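Local coordinates for putative metal binding protein (Coccidioides immitis, PDB 3CVG) that is of uncharacterised function but, as a putative periplasmic-binding-protein-like metal-binding protein, probably captures a small ligand, perhaps a metal ion, between two lobes, at residues M108-P113 and T201-G206; F147-D152 and T178-Y183. All blocks are in the same frame, centred on the assembly; numbering follows the deposited sequence.

Interaction 1 (M108-P113 and T201-G206)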
# COMPACT_ATOMS: atom_id res chain seq x y z
N MSE A 108 -2.17 -7.13 -5.80
CA MSE A 108 -2.29 -8.20 -6.77
C MSE A 108 -2.27 -9.57 -6.09
O MSE A 108 -1.63 -9.74 -5.04
CB MSE A 108 -1.20 -8.14 -7.86
CG MSE A 108 0.16 -7.57 -7.45
SE MSE A 108 1.37 -7.34 -9.00
CE MSE A 108 1.98 -9.16 -9.21
N LEU A 109 -3.02 -10.51 -6.66
CA LEU A 109 -3.05 -11.88 -6.14
C LEU A 109 -2.15 -12.66 -7.09
O LEU A 109 -2.38 -12.68 -8.30
CB LEU A 109 -4.46 -12.46 -6.19
CG LEU A 109 -4.54 -13.93 -5.77
CD1 LEU A 109 -4.15 -14.08 -4.29
CD2 LEU A 109 -5.95 -14.44 -6.03
N ILE A 110 -1.10 -13.26 -6.54
CA ILE A 110 -0.19 -14.04 -7.36
C ILE A 110 -0.11 -15.45 -6.79
O ILE A 110 -0.44 -15.68 -5.63
CB ILE A 110 1.21 -13.36 -7.40
CG1 ILE A 110 1.87 -13.42 -6.02
CG2 ILE A 110 1.07 -11.90 -7.82
CD1 ILE A 110 2.69 -14.68 -5.78
N GLY A 111 0.32 -16.40 -7.62
CA GLY A 111 0.43 -17.78 -7.17
C GLY A 111 1.36 -18.57 -8.06
O GLY A 111 1.86 -18.05 -9.06
N PRO A 112 1.62 -19.85 -7.74
CA PRO A 112 2.52 -20.68 -8.55
C PRO A 112 1.96 -21.04 -9.92
O PRO A 112 0.75 -21.11 -10.12
CB PRO A 112 2.73 -21.91 -7.67
CG PRO A 112 1.41 -22.06 -7.00
CD PRO A 112 1.04 -20.63 -6.63
N PRO A 113 2.85 -21.28 -10.90
CA PRO A 113 2.46 -21.64 -12.26
C PRO A 113 1.59 -22.90 -12.29
O PRO A 113 0.74 -23.05 -13.16
CB PRO A 113 3.80 -21.86 -12.96
CG PRO A 113 4.69 -20.87 -12.27
CD PRO A 113 4.30 -21.02 -10.82
N THR A 201 -0.53 -15.46 -2.69
CA THR A 201 -0.42 -14.38 -1.73
C THR A 201 -0.86 -13.06 -2.34
O THR A 201 -0.82 -12.89 -3.56
CB THR A 201 1.03 -14.20 -1.23
OG1 THR A 201 1.03 -13.34 -0.09
CG2 THR A 201 1.91 -13.58 -2.31
N ILE A 202 -1.30 -12.15 -1.49
CA ILE A 202 -1.68 -10.82 -1.95
C ILE A 202 -0.41 -10.02 -1.70
O ILE A 202 0.18 -10.11 -0.63
CB ILE A 202 -2.84 -10.23 -1.13
CG1 ILE A 202 -4.16 -10.91 -1.54
CG2 ILE A 202 -2.92 -8.72 -1.32
CD1 ILE A 202 -4.63 -10.60 -2.96
N THR A 203 0.02 -9.28 -2.72
CA THR A 203 1.21 -8.46 -2.65
C THR A 203 0.87 -7.15 -3.37
O THR A 203 -0.29 -6.92 -3.71
CB THR A 203 2.42 -9.18 -3.34
OG1 THR A 203 3.61 -8.39 -3.20
CG2 THR A 203 2.15 -9.39 -4.83
N ASP A 204 1.85 -6.29 -3.58
CA ASP A 204 1.56 -5.03 -4.27
C ASP A 204 2.45 -4.87 -5.50
O ASP A 204 3.51 -5.50 -5.59
CB ASP A 204 1.72 -3.83 -3.33
CG ASP A 204 3.12 -3.70 -2.79
OD1 ASP A 204 3.48 -4.45 -1.85
OD2 ASP A 204 3.87 -2.85 -3.30
N TYR A 205 2.01 -4.03 -6.43
CA TYR A 205 2.75 -3.81 -7.67
C TYR A 205 4.21 -3.44 -7.47
O TYR A 205 5.08 -3.99 -8.14
CB TYR A 205 2.05 -2.73 -8.50
CG TYR A 205 2.57 -2.63 -9.93
CD1 TYR A 205 2.75 -3.78 -10.71
CD2 TYR A 205 2.84 -1.39 -10.50
CE1 TYR A 205 3.19 -3.69 -12.03
CE2 TYR A 205 3.28 -1.28 -11.82
CZ TYR A 205 3.46 -2.43 -12.58
OH TYR A 205 3.91 -2.34 -13.87
N GLY A 206 4.48 -2.50 -6.56
CA GLY A 206 5.84 -2.05 -6.31
C GLY A 206 6.78 -3.12 -5.79
O GLY A 206 7.96 -3.17 -6.16

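Interaction 2 (F147-D152 and T178-Y183)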
# COMPACT_ATOMS: atom_id res chain seq x y z
N PHE A 147 -1.84 -20.21 1.37
CA PHE A 147 -1.90 -18.75 1.20
C PHE A 147 -0.99 -18.08 2.22
O PHE A 147 -1.13 -18.32 3.42
CB PHE A 147 -3.33 -18.25 1.42
CG PHE A 147 -3.48 -16.78 1.24
CD1 PHE A 147 -3.73 -16.24 -0.01
CD2 PHE A 147 -3.32 -15.92 2.32
CE1 PHE A 147 -3.82 -14.86 -0.19
CE2 PHE A 147 -3.41 -14.53 2.15
CZ PHE A 147 -3.66 -14.02 0.89
N LEU A 148 -0.07 -17.24 1.74
CA LEU A 148 0.87 -16.55 2.63
C LEU A 148 0.38 -15.19 3.11
O LEU A 148 0.09 -14.28 2.32
CB LEU A 148 2.24 -16.38 1.94
CG LEU A 148 3.44 -15.95 2.82
CD1 LEU A 148 4.72 -16.46 2.18
CD2 LEU A 148 3.51 -14.42 3.01
N SER A 149 0.29 -15.05 4.43
CA SER A 149 -0.14 -13.81 5.06
C SER A 149 1.01 -13.20 5.85
O SER A 149 1.68 -13.89 6.63
CB SER A 149 -1.34 -14.07 5.98
OG SER A 149 -1.59 -12.98 6.85
N ARG A 150 1.25 -11.91 5.66
CA ARG A 150 2.30 -11.23 6.41
C ARG A 150 1.90 -11.09 7.89
O ARG A 150 2.76 -10.85 8.74
CB ARG A 150 2.61 -9.88 5.77
CG ARG A 150 3.45 -10.03 4.50
CD ARG A 150 3.58 -8.72 3.74
NE ARG A 150 4.06 -7.65 4.60
CZ ARG A 150 3.80 -6.36 4.40
NH1 ARG A 150 3.06 -5.98 3.36
NH2 ARG A 150 4.26 -5.45 5.25
N TYR A 151 0.60 -11.24 8.17
CA TYR A 151 0.07 -11.23 9.55
C TYR A 151 0.76 -10.18 10.41
O TYR A 151 1.19 -10.47 11.54
CB TYR A 151 0.31 -12.63 10.15
CG TYR A 151 -0.78 -13.13 11.09
CD1 TYR A 151 -2.07 -13.37 10.63
CD2 TYR A 151 -0.51 -13.38 12.44
CE1 TYR A 151 -3.06 -13.84 11.47
CE2 TYR A 151 -1.49 -13.86 13.29
CZ TYR A 151 -2.76 -14.08 12.80
OH TYR A 151 -3.73 -14.59 13.63
N ASP A 152 0.85 -8.96 9.90
CA ASP A 152 1.56 -7.89 10.58
C ASP A 152 0.81 -6.56 10.70
O ASP A 152 1.43 -5.52 10.91
CB ASP A 152 2.88 -7.64 9.83
CG ASP A 152 2.63 -7.20 8.40
OD1 ASP A 152 1.45 -7.18 7.99
OD2 ASP A 152 3.60 -6.87 7.68
N THR A 178 -4.58 -24.50 8.73
CA THR A 178 -3.14 -24.67 8.62
C THR A 178 -2.53 -24.24 7.30
O THR A 178 -1.32 -24.00 7.25
CB THR A 178 -2.71 -26.15 8.94
OG1 THR A 178 -3.30 -27.05 7.99
CG2 THR A 178 -3.17 -26.53 10.34
N TRP A 179 -3.34 -24.14 6.25
CA TRP A 179 -2.85 -23.67 4.95
C TRP A 179 -2.70 -22.13 4.93
O TRP A 179 -2.16 -21.56 3.98
CB TRP A 179 -3.80 -24.10 3.83
CG TRP A 179 -5.27 -23.89 4.12
CD1 TRP A 179 -6.14 -24.80 4.64
CD2 TRP A 179 -6.02 -22.70 3.88
NE1 TRP A 179 -7.40 -24.25 4.73
CE2 TRP A 179 -7.36 -22.96 4.28
CE3 TRP A 179 -5.71 -21.43 3.38
CZ2 TRP A 179 -8.38 -22.01 4.18
CZ3 TRP A 179 -6.72 -20.47 3.29
CH2 TRP A 179 -8.04 -20.77 3.68
N TYR A 180 -3.20 -21.47 5.98
CA TYR A 180 -3.09 -20.02 6.10
C TYR A 180 -1.72 -19.83 6.74
O TYR A 180 -1.56 -19.96 7.96
CB TYR A 180 -4.20 -19.46 7.00
CG TYR A 180 -4.29 -17.95 7.03
CD1 TYR A 180 -4.73 -17.22 5.92
CD2 TYR A 180 -3.96 -17.24 8.19
CE1 TYR A 180 -4.84 -15.82 5.96
CE2 TYR A 180 -4.06 -15.85 8.24
CZ TYR A 180 -4.51 -15.14 7.13
OH TYR A 180 -4.61 -13.76 7.19
N HIS A 181 -0.74 -19.54 5.88
CA HIS A 181 0.65 -19.41 6.26
C HIS A 181 1.12 -18.03 6.71
O HIS A 181 1.16 -17.08 5.92
CB HIS A 181 1.52 -19.89 5.09
CG HIS A 181 2.99 -19.82 5.35
ND1 HIS A 181 3.92 -19.73 4.33
CD2 HIS A 181 3.70 -19.82 6.50
CE1 HIS A 181 5.13 -19.67 4.84
NE2 HIS A 181 5.03 -19.72 6.16
N GLN A 182 1.50 -17.95 7.98
CA GLN A 182 1.99 -16.73 8.58
C GLN A 182 3.48 -16.61 8.37
O GLN A 182 4.26 -17.38 8.93
CB GLN A 182 1.70 -16.72 10.09
CG GLN A 182 0.22 -16.61 10.45
CD GLN A 182 -0.01 -16.65 11.96
OE1 GLN A 182 0.85 -16.24 12.75
NE2 GLN A 182 -1.17 -17.13 12.36
N TYR A 183 3.89 -15.64 7.56
CA TYR A 183 5.31 -15.40 7.30
C TYR A 183 5.46 -13.90 7.56
O TYR A 183 5.23 -13.08 6.67
CB TYR A 183 5.65 -15.75 5.85
CG TYR A 183 7.12 -15.67 5.53
CD1 TYR A 183 8.01 -16.66 5.98
CD2 TYR A 183 7.64 -14.60 4.81
CE1 TYR A 183 9.39 -16.58 5.70
CE2 TYR A 183 9.01 -14.51 4.53
CZ TYR A 183 9.88 -15.50 4.98
OH TYR A 183 11.22 -15.40 4.70

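Interaction 1 (M108-P113 and T201-G206)
Strands 108-111 and 201-204 run antiparallel within one lobe of the periplasmic-binding-protein fold, and their side chains divide between the two faces of the sheet. On one face M108, I110, T201 and T203 stand together. M108 and T203 form a hydrogen-bonded pair and run alongside each other off this face, with M108 CG 3.8 Å from T203 CG2. I110 sits beside T201 in the same manner. Its CG1 is wedged between N and C of its own backbone (chi1 67°), and T201 CG2 does likewise, so that I110 CD1 and T201 CG2 meet at 3.7 Å. In both threonines OG1 is anti to the backbone N, and the methyl is the branch turned to the neighbouring strand. The beta-branched residues thus present carbon to this face, which helix 187-196 covers through L191 and A194. The selenomethionine M108 is long enough to reach beyond T203 to the start of helix 205-208: bent at its last torsion, it brings SE to the edge of the Y205 ring, 4.2 Å from CD1. On the other face L109 and I202 cross at about a right angle, I202 CD1 touching L109 CB at 3.7 Å, beneath helices 125-138 and 155-166. Four backbone hydrogen bonds join the strands. The straightest, I110 N to T201 O, measures 3.0 Å with 173° at the hydrogen, whereas M108 N approaches T203 O from above the carbonyl plane. D204 is the N-cap of helix 205-208, its side chain capping a backbone N just beyond G206; OD1 also bonds T207 OG1. The chemistry is therefore divided: amides and carbonyls of M108, I110, T201 and T203 satisfy one another, L109 bonds Y222 and K223, side-chain contacts between the strands are apolar, and T201 OG1 turns to L148 O.

Interaction 2 (F147-D152 and T178-Y183)
A parallel beta-alpha-beta unit, in which helix 155-166 connects strands 147-149 and 180-182, brings these segments together. Four backbone bonds alternate along it: F147 N to W179 O, H181 N to F147 O, S149 N to H181 O and Y183 N to S149 O. Each N lies in the plane of the carbonyl that accepts from it, and the S149 N to H181 O bond is short, at 2.7 Å. F147 and Y180 project together from one face, F147 CD2 to Y180 CE1 at 3.9 Å; F147 also meets W164 of helix 155-166 edge-to-face. Polar ends are met from outside the pair: E160 takes S149 OG with OE2 and Y180 OH with OE1, so a small and a long hydroxyl side chain share one carboxylate. H181 ND1 is bonded to E199, and W179 NE1 to E137. S149 OG also accepts a weak bond from Y151 N. R150 NH2 forms a salt bridge with D152 OD2 (2.9 Å), while R150 NE is held by T185 O. Q182, extended beyond CG, lays its amide over one face of the Y151 ring, the planes 17° apart; NE2 is bonded to Y176 OH, and Q182 OE1 rests 3.2 Å from Y151 CD2.

Overall arrangement
The two contacts lie in the same lobe, their centres about 14 Å apart, and interaction 2 is nested along the chain inside the loop closed by interaction 1. Strand 200-204 joins them, pairing antiparallel with strand 100-111 and parallel with strand 147-149. At the junction T201 OG1 and L148 O are 2.8 Å apart, a probable hydrogen bond, and F147 CE1 packs 3.8 Å from T201 CA. R150, just past strand 147-149, and D204, at the end of strand 200-204, flank the bound calcium: the R150 side chain is about 3 Å from it, and D204's, at about 5 Å, is too far for direct coordination. A cationic neighbour does not itself establish binding, so a ligand site here remains tentative.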